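Side-chain contacts in uncharacterized protein (Legionella longbeachae NSW150, PDB 4JZA), which is a phosphoinositide phosphatase that probably removes the 3-phosphate of phosphatidylinositol 3-phosphate, perhaps on host lipids during infection: residues P187-P190 with G191-D195; K675-L678 with C679-A683. All coordinates share one frame; numbering follows the deposited sequence.

In the fold
Two helix starts are compared, with centres about 35 Å apart. Contact 1 (187-190 with 191-195) leads from a loop into the short helix 191-194 in the insertion domain and is partly buried: W192 and L193 pack inward, while G191 and R194 are exposed. Contact 2 (675-678 with 679-683) is the first two turns of the long helix 676-702, more thoroughly buried, with leucines, C679 and V682 on its covered sides and with K675, K676 and R680 more exposed. They share no element of the fold. Proline, threonine and flat groups meet in the first; in the second, aliphatic pairs four residues apart accompany repeated backbone bonds.

Contact 1. Residues P187-P190 with G191-D195; sequences PKTP and GWLRD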
loop_
_atom_site.group_PDB
_atom_site.type_symbol
_atom_site.label_atom_id
_atom_site.label_comp_id
_atom_site.label_asym_id
_atom_site.label_seq_id
_atom_site.Cartn_x
_atom_site.Cartn_y
_atom_site.Cartn_z
ATOM N N PRO A 187 -20.962 1.188 -9.037
ATOM C CA PRO A 187 -20.585 0.998 -10.434
ATOM C C PRO A 187 -19.062 1.062 -10.599
ATOM O O PRO A 187 -18.379 1.775 -9.870
ATOM C CB PRO A 187 -21.255 2.159 -11.142
ATOM C CG PRO A 187 -21.266 3.228 -10.135
ATOM C CD PRO A 187 -21.490 2.541 -8.809
ATOM N N LYS A 188 -18.560 0.271 -11.527
ATOM C CA LYS A 188 -17.154 0.164 -11.788
ATOM C C LYS A 188 -16.772 0.937 -13.008
ATOM O O LYS A 188 -17.590 1.228 -13.867
ATOM C CB LYS A 188 -16.810 -1.280 -12.038
ATOM C CG LYS A 188 -17.212 -2.214 -10.908
ATOM C CD LYS A 188 -16.666 -1.724 -9.572
ATOM C CE LYS A 188 -16.890 -2.777 -8.511
ATOM N NZ LYS A 188 -18.340 -2.924 -8.200
ATOM N N THR A 189 -15.502 1.271 -13.109
ATOM C CA THR A 189 -15.110 2.119 -14.209
ATOM C C THR A 189 -15.149 1.281 -15.474
ATOM O O THR A 189 -14.630 0.190 -15.482
ATOM C CB THR A 189 -13.760 2.763 -13.974
ATOM O OG1 THR A 189 -13.822 3.523 -12.745
ATOM C CG2 THR A 189 -13.444 3.662 -15.176
ATOM N N PRO A 190 -15.827 1.766 -16.520
ATOM C CA PRO A 190 -15.754 0.992 -17.739
ATOM C C PRO A 190 -14.496 1.358 -18.506
ATOM O O PRO A 190 -14.102 2.555 -18.525
ATOM C CB PRO A 190 -16.999 1.443 -18.515
ATOM C CG PRO A 190 -17.312 2.826 -18.023
ATOM C CD PRO A 190 -16.592 3.010 -16.709
ATOM N N GLY A 191 -13.919 0.347 -19.172
ATOM C CA GLY A 191 -12.684 0.481 -19.985
ATOM C C GLY A 191 -12.589 1.703 -20.892
ATOM O O GLY A 191 -11.529 2.318 -21.009
ATOM N N TRP A 192 -13.690 2.045 -21.539
ATOM C CA TRP A 192 -13.692 3.165 -22.447
ATOM C C TRP A 192 -13.359 4.452 -21.779
ATOM O O TRP A 192 -12.826 5.370 -22.424
ATOM C CB TRP A 192 -15.037 3.285 -23.149
ATOM C CG TRP A 192 -16.232 3.658 -22.324
ATOM C CD1 TRP A 192 -17.202 2.801 -21.822
ATOM C CD2 TRP A 192 -16.672 5.001 -22.017
ATOM N NE1 TRP A 192 -18.204 3.559 -21.194
ATOM C CE2 TRP A 192 -17.902 4.896 -21.309
ATOM C CE3 TRP A 192 -16.141 6.272 -22.268
ATOM C CZ2 TRP A 192 -18.580 6.013 -20.827
ATOM C CZ3 TRP A 192 -16.813 7.405 -21.779
ATOM C CH2 TRP A 192 -18.014 7.267 -21.066
ATOM N N LEU A 193 -13.680 4.536 -20.486
ATOM C CA LEU A 193 -13.432 5.776 -19.717
ATOM C C LEU A 193 -11.991 5.883 -19.346
ATOM O O LEU A 193 -11.406 6.964 -19.400
ATOM C CB LEU A 193 -14.274 5.785 -18.461
ATOM C CG LEU A 193 -14.364 7.089 -17.675
ATOM C CD1 LEU A 193 -14.726 8.320 -18.500
ATOM C CD2 LEU A 193 -15.398 6.848 -16.611
ATOM N N ARG A 194 -11.418 4.732 -19.002
ATOM C CA ARG A 194 -10.007 4.648 -18.729
ATOM C C ARG A 194 -9.171 5.018 -19.917
ATOM O O ARG A 194 -8.166 5.671 -19.752
ATOM C CB ARG A 194 -9.633 3.253 -18.304
ATOM C CG ARG A 194 -10.132 2.902 -16.923
ATOM C CD ARG A 194 -9.512 1.603 -16.456
ATOM N NE ARG A 194 -10.245 1.053 -15.315
ATOM C CZ ARG A 194 -10.200 1.549 -14.068
ATOM N NH1 ARG A 194 -9.481 2.627 -13.784
ATOM N NH2 ARG A 194 -10.879 0.961 -13.102
ATOM N N ASP A 195 -9.593 4.611 -21.114
ATOM C CA ASP A 195 -8.831 4.885 -22.339
ATOM C C ASP A 195 -8.862 6.355 -22.820
ATOM O O ASP A 195 -8.105 6.707 -23.688
ATOM C CB ASP A 195 -9.279 3.942 -23.439
ATOM C CG ASP A 195 -9.004 2.456 -23.101
ATOM O OD1 ASP A 195 -8.271 2.147 -22.124
ATOM O OD2 ASP A 195 -9.531 1.594 -23.828
#
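P190 and W192 meet at the start of helix 191-194, where P190 holds the N-cap position and the loop after helix 172-183 runs into the short helix, within the part of the chain matched to the insertion domain. The pyrrolidine and the indole lie side by side, pointing the same way. W192 CG is set between its own backbone N and carbonyl carbon (chi1 67°), which turns the CD1-NE1 side of the indole to lie alongside the proline. P190 CB touches W192 CD1 at 3.6 Å, and P190 CG comes to W192 NE1 at 3.4 Å. That NE1 also makes a weak hydrogen bond to T299, while F204 meets the indole edge-to-face. P190 CD lies 4.0 Å from L193 CB and equally far from L193 CD2. The proline carbonyl closes the first turn: L193 N donates to P190 O at 2.8 Å, and R194 N adds a weak bond to the same oxygen.

T189 can be followed outward from its CB. T189 CB sits over one face of the R194 guanidinium, offset toward its rim, 3.5 Å from R194 NH2. The methyl T189 CG2 touches two residues, 3.8 Å from R194 CG and 4.0 Å from L193 CB. OG1 is directed to a hydrogen bond with the W311 carbonyl. From CG to NE the R194 chain is extended, crossing the threonine at about a right angle, and the L313 carbonyl accepts a hydrogen bond from R194 NH2, the nitrogen that T189 CB covers.

Contact 2. Residues K675-L678 with C679-A683; sequences KKLL and CRLVA
L677 and L681, four residues apart on the first turns of helix 676-702, lie side by side and point the same way. Backbone bonds of the i to i+4 alpha-helical pattern come first. K675, in the N-cap position, accepts C679 N at its O over 3.2 Å. R680 N to K676 O, L681 N to L677 O and V682 N to L678 O follow, the last at 2.9 Å.

Apolar contacts run along two strips of the helix. L677 CD1 reaches L681 CD1 at 4.2 Å, and this pair packs against helices 74-87 and 95-116, where Y80 touches both leucines. L678 CD1 meets V682 CG2 at 4.1 Å; the valine also faces L757 of helix 748-761. The start of helix 676-702 therefore packs against three helices, 74-87, 95-116 and 748-761.

Charged side chains make up the third group. K676 runs extended beyond CG, whereas R680 bends at chi3 (-72°), bringing its guanidinium obliquely to the lysine chain, with R680 NH2 3.9 Å from K676 CE. Their like charges are not in contact, and R680 NH2 has a long, weak ion pair with E754, which may offset some of the nearby positive charge.

The thiol of C679 stands apart from these groups: with chi1 at -63° it turns back toward the first-turn carbonyl, leaving C679 SG 3.4 Å from K675 O.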
loop_
_atom_site.group_PDB
_atom_site.type_symbol
_atom_site.label_atom_id
_atom_site.label_comp_id
_atom_site.label_asym_id
_atom_site.label_seq_id
_atom_site.Cartn_x
_atom_site.Cartn_y
_atom_site.Cartn_z
ATOM N N LYS A 675 3.066 -26.297 -13.098
ATOM C CA LYS A 675 1.710 -26.501 -12.636
ATOM C C LYS A 675 1.625 -27.093 -11.248
ATOM O O LYS A 675 0.594 -27.572 -10.836
ATOM C CB LYS A 675 1.034 -27.413 -13.608
ATOM C CG LYS A 675 0.794 -26.779 -14.958
ATOM C CD LYS A 675 -0.475 -25.944 -14.997
ATOM C CE LYS A 675 -1.007 -25.896 -16.437
ATOM N NZ LYS A 675 -2.235 -25.058 -16.624
ATOM N N LYS A 676 2.706 -27.057 -10.509
ATOM C CA LYS A 676 2.807 -27.881 -9.330
ATOM C C LYS A 676 1.786 -27.528 -8.261
ATOM O O LYS A 676 1.342 -28.406 -7.521
ATOM C CB LYS A 676 4.223 -27.790 -8.775
ATOM C CG LYS A 676 4.421 -28.453 -7.406
ATOM C CD LYS A 676 5.841 -28.994 -7.216
ATOM C CE LYS A 676 5.935 -29.930 -6.017
ATOM N NZ LYS A 676 7.361 -30.305 -5.824
ATOM N N LEU A 677 1.450 -26.251 -8.164
ATOM C CA LEU A 677 0.592 -25.733 -7.104
ATOM C C LEU A 677 -0.864 -26.115 -7.361
ATOM O O LEU A 677 -1.576 -26.577 -6.448
ATOM C CB LEU A 677 0.743 -24.183 -6.974
ATOM C CG LEU A 677 -0.214 -23.457 -6.001
ATOM C CD1 LEU A 677 0.013 -23.809 -4.521
ATOM C CD2 LEU A 677 -0.171 -21.960 -6.209
ATOM N N LEU A 678 -1.292 -25.899 -8.605
ATOM C CA LEU A 678 -2.613 -26.294 -9.091
ATOM C C LEU A 678 -2.879 -27.770 -8.846
ATOM O O LEU A 678 -3.952 -28.115 -8.414
ATOM C CB LEU A 678 -2.732 -26.001 -10.578
ATOM C CG LEU A 678 -4.059 -26.421 -11.222
ATOM C CD1 LEU A 678 -5.234 -25.658 -10.706
ATOM C CD2 LEU A 678 -4.037 -26.269 -12.716
ATOM N N CYS A 679 -1.896 -28.619 -9.132
ATOM C CA CYS A 679 -1.995 -30.029 -8.875
ATOM C C CYS A 679 -2.049 -30.323 -7.374
ATOM O O CYS A 679 -2.804 -31.171 -6.945
ATOM C CB CYS A 679 -0.820 -30.792 -9.474
ATOM S SG CYS A 679 -0.675 -30.728 -11.288
ATOM N N ARG A 680 -1.220 -29.662 -6.587
ATOM C CA ARG A 680 -1.183 -29.881 -5.138
ATOM C C ARG A 680 -2.550 -29.613 -4.524
ATOM O O ARG A 680 -3.023 -30.412 -3.702
ATOM C CB ARG A 680 -0.157 -28.978 -4.488
ATOM C CG ARG A 680 -0.327 -28.860 -2.983
ATOM C CD ARG A 680 0.878 -28.251 -2.331
ATOM N NE ARG A 680 1.962 -29.222 -2.348
ATOM C CZ ARG A 680 3.237 -28.905 -2.542
ATOM N NH1 ARG A 680 3.599 -27.644 -2.794
ATOM N NH2 ARG A 680 4.145 -29.865 -2.542
ATOM N N LEU A 681 -3.167 -28.516 -4.969
ATOM C CA LEU A 681 -4.438 -28.067 -4.459
ATOM C C LEU A 681 -5.595 -28.855 -5.029
ATOM O O LEU A 681 -6.606 -29.044 -4.350
ATOM C CB LEU A 681 -4.648 -26.573 -4.791
ATOM C CG LEU A 681 -3.775 -25.532 -4.061
ATOM C CD1 LEU A 681 -4.161 -24.093 -4.417
ATOM C CD2 LEU A 681 -3.838 -25.736 -2.554
ATOM N N VAL A 682 -5.486 -29.301 -6.292
ATOM C CA VAL A 682 -6.513 -30.162 -6.862
ATOM C C VAL A 682 -6.539 -31.450 -6.079
ATOM O O VAL A 682 -7.590 -31.935 -5.733
ATOM C CB VAL A 682 -6.315 -30.354 -8.340
ATOM C CG1 VAL A 682 -7.045 -31.578 -8.864
ATOM C CG2 VAL A 682 -6.801 -29.126 -9.070
ATOM N N ALA A 683 -5.393 -31.989 -5.714
ATOM C CA ALA A 683 -5.414 -33.227 -4.966
ATOM C C ALA A 683 -6.001 -33.021 -3.584
ATOM O O ALA A 683 -6.598 -33.930 -3.035
ATOM C CB ALA A 683 -4.038 -33.830 -4.866
#